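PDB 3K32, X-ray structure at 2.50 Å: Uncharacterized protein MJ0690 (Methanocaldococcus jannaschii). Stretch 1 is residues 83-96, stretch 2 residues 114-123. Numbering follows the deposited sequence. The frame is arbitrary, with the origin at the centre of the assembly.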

ATOM      1  N   PRO B  83     -21.505  -1.675 -11.549  1.00 42.38           N
ATOM      2  CA  PRO B  83     -20.909  -2.939 -11.111  1.00 38.72           C
ATOM      3  C   PRO B  83     -20.311  -2.988  -9.694  1.00 36.73           C
ATOM      4  O   PRO B  83     -20.088  -4.096  -9.206  1.00 31.37           O
ATOM      5  CB  PRO B  83     -19.835  -3.212 -12.174  1.00 38.43           C
ATOM      6  CG  PRO B  83     -19.573  -1.913 -12.830  1.00 35.48           C
ATOM      7  CD  PRO B  83     -20.804  -1.085 -12.703  1.00 39.87           C
ATOM      8  N   GLY B  84     -20.073  -1.845  -9.055  1.00 33.65           N
ATOM      9  CA  GLY B  84     -19.435  -1.809  -7.741  1.00 27.16           C
ATOM     10  C   GLY B  84     -19.868  -2.880  -6.747  1.00 31.20           C
ATOM     11  O   GLY B  84     -19.070  -3.736  -6.349  1.00 28.91           O
ATOM     12  N   PRO B  85     -21.140  -2.842  -6.329  1.00 30.79           N
ATOM     13  CA  PRO B  85     -21.629  -3.813  -5.345  1.00 30.90           C
ATOM     14  C   PRO B  85     -21.381  -5.247  -5.794  1.00 36.44           C
ATOM     15  O   PRO B  85     -21.011  -6.092  -4.982  1.00 43.15           O
ATOM     16  CB  PRO B  85     -23.126  -3.510  -5.277  1.00 37.52           C
ATOM     17  CG  PRO B  85     -23.214  -2.041  -5.628  1.00 36.40           C
ATOM     18  CD  PRO B  85     -22.159  -1.836  -6.673  1.00 35.63           C
ATOM     19  N   ALA B  86     -21.567  -5.512  -7.081  1.00 31.71           N
ATOM     20  CA  ALA B  86     -21.342  -6.847  -7.625  1.00 25.76           C
ATOM     21  C   ALA B  86     -19.884  -7.257  -7.531  1.00 25.20           C
ATOM     22  O   ALA B  86     -19.576  -8.386  -7.165  1.00 39.03           O
ATOM     23  CB  ALA B  86     -21.827  -6.936  -9.079  1.00 22.29           C
ATOM     24  N   ILE B  87     -18.986  -6.344  -7.867  1.00 16.65           N
ATOM     25  CA  ILE B  87     -17.575  -6.651  -7.798  1.00 19.66           C
ATOM     26  C   ILE B  87     -17.164  -6.896  -6.356  1.00 27.43           C
ATOM     27  O   ILE B  87     -16.461  -7.866  -6.069  1.00 35.35           O
ATOM     28  CB  ILE B  87     -16.714  -5.542  -8.418  1.00 34.07           C
ATOM     29  CG1 ILE B  87     -17.083  -5.353  -9.890  1.00 35.84           C
ATOM     30  CG2 ILE B  87     -15.231  -5.885  -8.298  1.00 39.17           C
ATOM     31  CD1 ILE B  87     -16.842  -6.584 -10.739  1.00 29.28           C
ATOM     32  N   GLN B  88     -17.601  -6.023  -5.448  1.00 32.49           N
ATOM     33  CA  GLN B  88     -17.328  -6.229  -4.026  1.00 34.89           C
ATOM     34  C   GLN B  88     -17.718  -7.653  -3.632  1.00 40.17           C
ATOM     35  O   GLN B  88     -16.886  -8.416  -3.112  1.00 37.97           O
ATOM     36  CB  GLN B  88     -18.099  -5.232  -3.147  1.00 30.21           C
ATOM     37  CG  GLN B  88     -17.320  -4.002  -2.750  1.00 41.14           C
ATOM     38  CD  GLN B  88     -15.997  -4.332  -2.066  1.00 41.19           C
ATOM     39  OE1 GLN B  88     -14.950  -4.335  -2.705  1.00 37.60           O
ATOM     40  NE2 GLN B  88     -16.042  -4.618  -0.766  1.00 34.44           N
ATOM     41  N   TYR B  89     -18.982  -8.001  -3.891  1.00 20.15           N
ATOM     42  CA  TYR B  89     -19.508  -9.280  -3.451  1.00 24.14           C
ATOM     43  C   TYR B  89     -18.667 -10.457  -3.952  1.00 27.19           C
ATOM     44  O   TYR B  89     -18.376 -11.372  -3.187  1.00 30.28           O
ATOM     45  CB  TYR B  89     -20.992  -9.477  -3.836  1.00 24.34           C
ATOM     46  CG  TYR B  89     -21.362 -10.936  -3.827  1.00 13.47           C
ATOM     47  CD1 TYR B  89     -21.611 -11.607  -2.630  1.00 22.84           C
ATOM     48  CD2 TYR B  89     -21.397 -11.671  -5.008  1.00 25.07           C
ATOM     49  CE1 TYR B  89     -21.900 -12.973  -2.612  1.00 22.15           C
ATOM     50  CE2 TYR B  89     -21.687 -13.033  -5.001  1.00 25.75           C
ATOM     51  CZ  TYR B  89     -21.936 -13.675  -3.811  1.00 30.67           C
ATOM     52  OH  TYR B  89     -22.225 -15.023  -3.826  1.00 39.72           O
ATOM     53  N   VAL B  90     -18.292 -10.438  -5.230  1.00 26.27           N
ATOM     54  CA  VAL B  90     -17.515 -11.534  -5.809  1.00 22.83           C
ATOM     55  C   VAL B  90     -16.136 -11.618  -5.148  1.00 23.29           C
ATOM     56  O   VAL B  90     -15.745 -12.667  -4.637  1.00 24.61           O
ATOM     57  CB  VAL B  90     -17.322 -11.374  -7.336  1.00 24.76           C
ATOM     58  CG1 VAL B  90     -16.444 -12.495  -7.890  1.00 22.75           C
ATOM     59  CG2 VAL B  90     -18.661 -11.320  -8.053  1.00 19.66           C
ATOM     60  N   HIS B  91     -15.410 -10.504  -5.147  1.00 19.07           N
ATOM     61  CA  HIS B  91     -14.040 -10.482  -4.620  1.00 19.60           C
ATOM     62  C   HIS B  91     -13.969 -10.915  -3.143  1.00 23.33           C
ATOM     63  O   HIS B  91     -13.101 -11.704  -2.752  1.00 25.15           O
ATOM     64  CB  HIS B  91     -13.408  -9.100  -4.826  1.00 19.61           C
ATOM     65  CG  HIS B  91     -11.949  -9.054  -4.503  1.00 29.25           C
ATOM     66  ND1 HIS B  91     -10.980  -9.524  -5.365  1.00 27.94           N
ATOM     67  CD2 HIS B  91     -11.291  -8.609  -3.410  1.00 36.14           C
ATOM     68  CE1 HIS B  91      -9.791  -9.358  -4.821  1.00 30.14           C
ATOM     69  NE2 HIS B  91      -9.948  -8.808  -3.630  1.00 38.70           N
ATOM     70  N   LYS B  92     -14.893 -10.399  -2.335  1.00 25.01           N
ATOM     71  CA  LYS B  92     -15.038 -10.844  -0.958  1.00 27.55           C
ATOM     72  C   LYS B  92     -15.272 -12.349  -0.867  1.00 29.74           C
ATOM     73  O   LYS B  92     -14.726 -13.027  -0.000  1.00 39.62           O
ATOM     74  CB  LYS B  92     -16.195 -10.119  -0.288  1.00 40.97           C
ATOM     75  CG  LYS B  92     -15.887  -8.691   0.088  1.00 47.86           C
ATOM     76  CD  LYS B  92     -17.047  -8.095   0.863  1.00 52.88           C
ATOM     77  CE  LYS B  92     -16.747  -6.677   1.302  1.00 55.94           C
ATOM     78  NZ  LYS B  92     -17.989  -5.965   1.709  1.00 56.40           N
ATOM     79  N   THR B  93     -16.085 -12.871  -1.769  1.00 21.08           N
ATOM     80  CA  THR B  93     -16.439 -14.267  -1.725  1.00 22.31           C
ATOM     81  C   THR B  93     -15.235 -15.089  -2.137  1.00 20.18           C
ATOM     82  O   THR B  93     -14.916 -16.121  -1.533  1.00 22.70           O
ATOM     83  CB  THR B  93     -17.627 -14.541  -2.654  1.00 33.87           C
ATOM     84  OG1 THR B  93     -18.735 -13.725  -2.249  1.00 37.19           O
ATOM     85  CG2 THR B  93     -18.019 -16.006  -2.611  1.00 23.22           C
ATOM     86  N   VAL B  94     -14.548 -14.621  -3.164  1.00 19.57           N
ATOM     87  CA  VAL B  94     -13.293 -15.249  -3.529  1.00 32.12           C
ATOM     88  C   VAL B  94     -12.295 -15.275  -2.347  1.00 32.51           C
ATOM     89  O   VAL B  94     -11.747 -16.322  -2.008  1.00 34.21           O
ATOM     90  CB  VAL B  94     -12.700 -14.601  -4.782  1.00 36.03           C
ATOM     91  CG1 VAL B  94     -11.261 -15.045  -4.983  1.00 27.92           C
ATOM     92  CG2 VAL B  94     -13.580 -14.939  -6.004  1.00 28.71           C
ATOM     93  N   LEU B  95     -12.083 -14.144  -1.688  1.00 35.37           N
ATOM     94  CA  LEU B  95     -11.167 -14.137  -0.544  1.00 32.45           C
ATOM     95  C   LEU B  95     -11.505 -15.147   0.580  1.00 26.42           C
ATOM     96  O   LEU B  95     -10.616 -15.858   1.062  1.00 22.02           O
ATOM     97  CB  LEU B  95     -10.959 -12.714  -0.011  1.00 35.24           C
ATOM     98  CG  LEU B  95     -10.093 -11.827  -0.928  1.00 30.67           C
ATOM     99  CD1 LEU B  95     -10.085 -10.363  -0.491  1.00 33.11           C
ATOM    100  CD2 LEU B  95      -8.680 -12.336  -1.000  1.00 12.60           C
ATOM    101  N   GLU B  96     -12.775 -15.228   0.979  1.00 29.99           N
ATOM    102  CA  GLU B  96     -13.197 -16.187   2.019  1.00 33.36           C
ATOM    103  C   GLU B  96     -12.846 -17.614   1.641  1.00 38.21           C
ATOM    104  O   GLU B  96     -12.345 -18.379   2.467  1.00 45.27           O
ATOM    105  CB  GLU B  96     -14.707 -16.150   2.270  1.00 20.82           C
ATOM    106  CG  GLU B  96     -15.229 -14.882   2.864  1.00 30.35           C
ATOM    107  CD  GLU B  96     -14.796 -14.676   4.296  1.00 36.22           C
ATOM    108  OE1 GLU B  96     -14.859 -15.635   5.091  1.00 32.51           O
ATOM    109  OE2 GLU B  96     -14.401 -13.541   4.625  1.00 46.90           O
ATOM    110  N   ARG B 114     -12.147   2.501  -5.645  1.00 33.83           N
ATOM    111  CA  ARG B 114     -13.076   2.260  -4.538  1.00 46.89           C
ATOM    112  C   ARG B 114     -13.421   0.772  -4.456  1.00 45.15           C
ATOM    113  O   ARG B 114     -13.709   0.244  -3.386  1.00 49.76           O
ATOM    114  CB  ARG B 114     -14.378   3.064  -4.715  1.00 55.40           C
ATOM    115  CG  ARG B 114     -14.218   4.496  -5.239  1.00 65.17           C
ATOM    116  CD  ARG B 114     -13.844   5.488  -4.150  1.00 72.15           C
ATOM    117  NE  ARG B 114     -15.006   5.966  -3.412  1.00 81.05           N
ATOM    118  CZ  ARG B 114     -14.932   6.707  -2.310  1.00 86.45           C
ATOM    119  NH1 ARG B 114     -13.748   7.058  -1.821  1.00 75.65           N
ATOM    120  NH2 ARG B 114     -16.044   7.098  -1.699  1.00 94.68           N
ATOM    121  N   VAL B 115     -13.372   0.103  -5.602  1.00 38.97           N
ATOM    122  CA  VAL B 115     -13.921  -1.236  -5.749  1.00 42.59           C
ATOM    123  C   VAL B 115     -13.086  -2.053  -6.726  1.00 35.11           C
ATOM    124  O   VAL B 115     -12.770  -1.587  -7.817  1.00 51.17           O
ATOM    125  CB  VAL B 115     -15.393  -1.154  -6.239  1.00 52.93           C
ATOM    126  CG1 VAL B 115     -15.689  -2.225  -7.287  1.00 51.40           C
ATOM    127  CG2 VAL B 115     -16.361  -1.218  -5.045  1.00 41.73           C
ATOM    128  N   PRO B 116     -12.688  -3.266  -6.322  1.00 27.99           N
ATOM    129  CA  PRO B 116     -13.022  -3.830  -5.013  1.00 32.93           C
ATOM    130  C   PRO B 116     -11.995  -3.422  -3.956  1.00 37.33           C
ATOM    131  O   PRO B 116     -10.839  -3.119  -4.273  1.00 39.12           O
ATOM    132  CB  PRO B 116     -12.940  -5.340  -5.259  1.00 20.51           C
ATOM    133  CG  PRO B 116     -11.972  -5.495  -6.434  1.00 26.70           C
ATOM    134  CD  PRO B 116     -11.722  -4.114  -7.037  1.00 18.04           C
ATOM    135  N   LYS B 117     -12.432  -3.419  -2.703  1.00 24.09           N
ATOM    136  CA  LYS B 117     -11.583  -3.039  -1.596  1.00 32.02           C
ATOM    137  C   LYS B 117     -12.224  -3.490  -0.295  1.00 40.00           C
ATOM    138  O   LYS B 117     -13.405  -3.236  -0.058  1.00 41.27           O
ATOM    139  CB  LYS B 117     -11.386  -1.527  -1.589  1.00 37.39           C
ATOM    140  CG  LYS B 117     -10.662  -0.957  -0.376  1.00 33.72           C
ATOM    141  CD  LYS B 117     -10.362   0.534  -0.630  1.00 35.54           C
ATOM    142  CE  LYS B 117      -9.597   0.715  -1.942  1.00 28.27           C
ATOM    143  NZ  LYS B 117      -9.386   2.131  -2.336  1.00 33.00           N
ATOM    144  N   LEU B 118     -11.440  -4.180   0.526  1.00 34.17           N
ATOM    145  CA  LEU B 118     -11.848  -4.525   1.871  1.00 37.69           C
ATOM    146  C   LEU B 118     -11.605  -3.351   2.822  1.00 33.16           C
ATOM    147  O   LEU B 118     -10.561  -2.690   2.775  1.00 30.80           O
ATOM    148  CB  LEU B 118     -11.090  -5.768   2.359  1.00 36.72           C
ATOM    149  CG  LEU B 118     -11.362  -7.116   1.673  1.00 41.81           C
ATOM    150  CD1 LEU B 118     -10.730  -8.224   2.503  1.00 44.87           C
ATOM    151  CD2 LEU B 118     -12.851  -7.392   1.495  1.00 26.83           C
ATOM    152  N   SER B 119     -12.576  -3.089   3.685  1.00 31.74           N
ATOM    153  CA  SER B 119     -12.380  -2.104   4.737  1.00 36.99           C
ATOM    154  C   SER B 119     -11.420  -2.682   5.778  1.00 41.77           C
ATOM    155  O   SER B 119     -11.156  -3.886   5.796  1.00 44.23           O
ATOM    156  CB  SER B 119     -13.710  -1.758   5.392  1.00 29.95           C
ATOM    157  OG  SER B 119     -14.285  -2.909   5.986  1.00 31.33           O
ATOM    158  N   TYR B 120     -10.912  -1.831   6.656  1.00 34.25           N
ATOM    159  CA  TYR B 120      -9.971  -2.280   7.666  1.00 36.50           C
ATOM    160  C   TYR B 120     -10.623  -3.298   8.590  1.00 34.69           C
ATOM    161  O   TYR B 120     -10.020  -4.304   8.964  1.00 27.16           O
ATOM    162  CB  TYR B 120      -9.460  -1.096   8.474  1.00 40.36           C
ATOM    163  CG  TYR B 120      -8.473  -1.464   9.548  1.00 46.41           C
ATOM    164  CD1 TYR B 120      -8.831  -1.422  10.887  1.00 42.46           C
ATOM    165  CD2 TYR B 120      -7.179  -1.850   9.222  1.00 51.85           C
ATOM    166  CE1 TYR B 120      -7.923  -1.746  11.872  1.00 49.19           C
ATOM    167  CE2 TYR B 120      -6.270  -2.185  10.198  1.00 50.70           C
ATOM    168  CZ  TYR B 120      -6.643  -2.130  11.520  1.00 55.60           C
ATOM    169  OH  TYR B 120      -5.731  -2.461  12.494  1.00 60.47           O
ATOM    170  N   SER B 121     -11.866  -3.033   8.952  1.00 32.31           N
ATOM    171  CA  SER B 121     -12.579  -3.945   9.822  1.00 36.13           C
ATOM    172  C   SER B 121     -12.848  -5.279   9.105  1.00 33.03           C
ATOM    173  O   SER B 121     -12.783  -6.339   9.707  1.00 35.42           O
ATOM    174  CB  SER B 121     -13.865  -3.294  10.354  1.00 27.13           C
ATOM    175  OG  SER B 121     -14.999  -3.924   9.819  1.00 30.41           O
ATOM    176  N   GLU B 122     -13.128  -5.235   7.813  1.00 38.68           N
ATOM    177  CA  GLU B 122     -13.299  -6.481   7.084  1.00 38.87           C
ATOM    178  C   GLU B 122     -11.987  -7.228   7.040  1.00 34.43           C
ATOM    179  O   GLU B 122     -11.964  -8.454   7.163  1.00 28.19           O
ATOM    180  CB  GLU B 122     -13.815  -6.239   5.671  1.00 32.67           C
ATOM    181  CG  GLU B 122     -15.229  -5.745   5.658  1.00 40.80           C
ATOM    182  CD  GLU B 122     -15.671  -5.292   4.283  1.00 51.97           C
ATOM    183  OE1 GLU B 122     -14.874  -4.628   3.572  1.00 55.30           O
ATOM    184  OE2 GLU B 122     -16.825  -5.604   3.927  1.00 44.01           O
ATOM    185  N   ILE B 123     -10.894  -6.487   6.863  1.00 29.24           N
ATOM    186  CA  ILE B 123      -9.580  -7.112   6.844  1.00 30.16           C
ATOM    187  C   ILE B 123      -9.228  -7.771   8.167  1.00 33.26           C
ATOM    188  O   ILE B 123      -8.750  -8.899   8.183  1.00 44.21           O
ATOM    189  CB  ILE B 123      -8.465  -6.138   6.434  1.00 29.53           C
ATOM    190  CG1 ILE B 123      -8.547  -5.877   4.936  1.00 27.96           C
ATOM    191  CG2 ILE B 123      -7.079  -6.715   6.787  1.00 19.69           C
ATOM    192  CD1 ILE B 123      -7.675  -4.777   4.466  1.00 29.94           C
TER

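The first stretch is mostly helix, running through Glu96 and on beyond it, and its i to i+4 hydrogen bonds, such as His91 N to Ile87 O at 3.0 Å, pair the backbone within the helix, so that contact with the second stretch falls mainly to side chains. That stretch runs along the helix as an extended segment from Val115 to Leu118, then turns into a new helix at Tyr120. The register advances with the helix: Gly84 lies by Val115, Gln88 by Pro116 and Lys92 by Leu118, with the CA atoms of Gln88 and Pro116 just 5.0 Å apart. A cis peptide bond precedes Pro116.

Close approach begins at Gly84, which packs through its CA, 3.8 Å from Val115 CG1. The same methyl meets Ile87 CB at 3.7 Å, while Val115 CG2 touches Gln88 CG, also at 3.7 Å, so a compact branched side chain spans three helix residues. Pro116 comes next, pointing its ring at the helix. Its CG packs against Ile87 CG2 at 3.8 Å and also covers one face of the His91 imidazole. Both nitrogens of that imidazole are hydrogen-bonded elsewhere in the structure, so its polar edge is satisfied while its face takes an apolar neighbour.

Gln88 supplies the polar centre of the contact. An extended segment leaves backbone groups in need of partners, and a carboxamide offers both an acceptor and a donor. Lys117 N donates to Gln88 OE1 at 2.7 Å with a nearly straight N-H...O angle of 162°; Gln88 NE2 returns a weak bond to Lys117 O at 3.1 Å. Gln88 chi1 is -96°, between wells. The CA-to-CB bond of Lys117 points away from the helix while its backbone N and O face Gln88.

Leu118 closes the apolar part. Its CD1 meets Leu95 CD1 at 3.7 Å, and its CD2 lies 3.6 Å from Lys92 CG, so the aliphatic portion of the lysine serves as packing surface before its charge is used. Lys92, with chi2 to chi4 all t, extends to a salt bridge with Glu122, NZ to OE2 modelled at 2.5 Å, although the position of OE2 is less certain.

Glu122 is held in turn by the start of its own helix. Ser119 caps that helix, its OG accepting from Glu122 N at 3.2 Å, and Ser119 N donates back to Glu122 OE1 at 2.8 Å. The capping box thus links the second helix's start to the salt bridge. Altogether 491 Å² is buried, counting both sides.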